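Monosaccharide ABC transporter substrate-binding protein, CUT2 family (Bradyrhizobium sp., PDB 4YHS) probably binds a sugar or a related small solute in the periplasm and hands it to a CUT2-family ABC importer. Local coordinates at residues Leu87-Asn92 against Ile305-Ala310. Numbering follows the deposited sequence.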
# COMPACT_ATOMS: atom_id res chain seq x y z
N LEU A 87 -5.29 -12.75 -17.97
CA LEU A 87 -6.23 -12.13 -18.93
C LEU A 87 -5.82 -12.36 -20.36
O LEU A 87 -6.63 -12.22 -21.29
CB LEU A 87 -6.36 -10.62 -18.67
CG LEU A 87 -7.17 -10.23 -17.42
CD1 LEU A 87 -7.10 -8.72 -17.18
CD2 LEU A 87 -8.60 -10.71 -17.53
N GLY A 88 -4.56 -12.75 -20.57
CA GLY A 88 -4.06 -12.95 -21.93
C GLY A 88 -3.54 -11.70 -22.62
O GLY A 88 -3.64 -11.58 -23.85
N VAL A 89 -2.95 -10.77 -21.87
CA VAL A 89 -2.50 -9.52 -22.48
C VAL A 89 -0.99 -9.42 -22.33
O VAL A 89 -0.40 -10.20 -21.59
CB VAL A 89 -3.24 -8.29 -21.87
CG1 VAL A 89 -4.73 -8.36 -22.20
CG2 VAL A 89 -3.00 -8.17 -20.36
N LYS A 90 -0.39 -8.48 -23.04
CA LYS A 90 1.06 -8.31 -23.10
C LYS A 90 1.50 -7.10 -22.31
O LYS A 90 1.20 -5.97 -22.69
CB LYS A 90 1.57 -8.14 -24.54
CG LYS A 90 1.14 -9.22 -25.54
CD LYS A 90 1.81 -8.98 -26.91
CE LYS A 90 0.83 -9.10 -28.10
NZ LYS A 90 0.00 -7.86 -28.34
N MSE A 91 2.23 -7.36 -21.24
CA MSE A 91 2.76 -6.31 -20.39
C MSE A 91 4.19 -6.00 -20.82
O MSE A 91 4.95 -6.90 -21.13
CB MSE A 91 2.74 -6.73 -18.92
CG MSE A 91 3.72 -5.93 -18.03
SE MSE A 91 3.93 -6.72 -16.30
CE MSE A 91 5.26 -8.03 -16.86
N ASN A 92 4.54 -4.72 -20.85
CA ASN A 92 5.92 -4.28 -21.05
C ASN A 92 6.20 -3.36 -19.87
O ASN A 92 5.66 -2.25 -19.82
CB ASN A 92 6.09 -3.58 -22.42
CG ASN A 92 7.22 -2.57 -22.44
OD1 ASN A 92 8.34 -2.86 -22.01
ND2 ASN A 92 6.93 -1.38 -22.95
N ILE A 305 -5.83 -5.04 -10.28
CA ILE A 305 -6.96 -4.20 -10.61
C ILE A 305 -6.61 -3.19 -11.70
O ILE A 305 -7.42 -2.96 -12.60
CB ILE A 305 -7.50 -3.46 -9.35
CG1 ILE A 305 -8.28 -4.48 -8.50
CG2 ILE A 305 -8.44 -2.28 -9.74
CD1 ILE A 305 -8.67 -4.00 -7.16
N ALA A 306 -5.42 -2.60 -11.64
CA ALA A 306 -4.98 -1.66 -12.68
C ALA A 306 -4.99 -2.30 -14.07
O ALA A 306 -5.41 -1.70 -15.04
CB ALA A 306 -3.58 -1.15 -12.38
N VAL A 307 -4.51 -3.54 -14.15
CA VAL A 307 -4.52 -4.25 -15.42
C VAL A 307 -5.95 -4.51 -15.86
O VAL A 307 -6.30 -4.24 -17.03
CB VAL A 307 -3.74 -5.58 -15.33
CG1 VAL A 307 -3.95 -6.45 -16.59
CG2 VAL A 307 -2.27 -5.30 -15.11
N ASP A 308 -6.78 -5.02 -14.96
CA ASP A 308 -8.19 -5.27 -15.30
C ASP A 308 -8.91 -4.01 -15.76
O ASP A 308 -9.64 -4.01 -16.76
CB ASP A 308 -8.95 -5.88 -14.12
CG ASP A 308 -10.36 -6.30 -14.50
OD1 ASP A 308 -10.50 -7.11 -15.43
OD2 ASP A 308 -11.35 -5.82 -13.89
N GLN A 309 -8.70 -2.92 -15.03
CA GLN A 309 -9.25 -1.64 -15.41
C GLN A 309 -8.83 -1.24 -16.85
O GLN A 309 -9.66 -0.81 -17.66
CB GLN A 309 -8.80 -0.57 -14.42
CG GLN A 309 -9.59 -0.50 -13.10
CD GLN A 309 -8.91 0.41 -12.11
OE1 GLN A 309 -7.69 0.53 -12.12
NE2 GLN A 309 -9.70 1.09 -11.29
N ALA A 310 -7.54 -1.35 -17.15
CA ALA A 310 -7.03 -0.96 -18.46
C ALA A 310 -7.74 -1.74 -19.54
O ALA A 310 -8.18 -1.18 -20.54
CB ALA A 310 -5.55 -1.18 -18.56
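L87 and V307 meet through one methyl each, and this pair is the tight part of a contact in which the last residue of helix 71-87 and the loop leading into strand 90-95 together meet helix 299-314. CD1 of L87 reaches CG1 of V307 at 3.9 Å, the two side chains running past each other in opposite directions. A chi1 of 170°, with CG1 of V307 anti to the backbone N, turns that methyl to L87 and V89; the V307 side chain also packs on V80 and L61. The same CD1 methyl also rests on the helix backbone, 4.1 Å from CA of D308, and lies 4.1 Å from its OD1. That carboxylate is held by partners of its own: OD1 accepts from the backbone N of L52, and OD2 forms a hydrogen bond with the hydroxyl of Y49 and a salt bridge with NE of R312. L87 supplies an apolar flank to this buried carboxylate, probably ionised given its salt bridge. The loose side begins at V89, partly exposed, whose CG2 comes no nearer than 4.3 Å to CG1 of V307 and which also packs on A55, W59 and L61. Between the two sides G88, at positive phi, turns the chain out of the helix, V89 N bonding back to S84 O. This is a Schellman motif, closing the helix of the beta-alpha-beta crossover from strand 60-65 to the parallel strand 90-95 in a periplasmic-binding-protein fold.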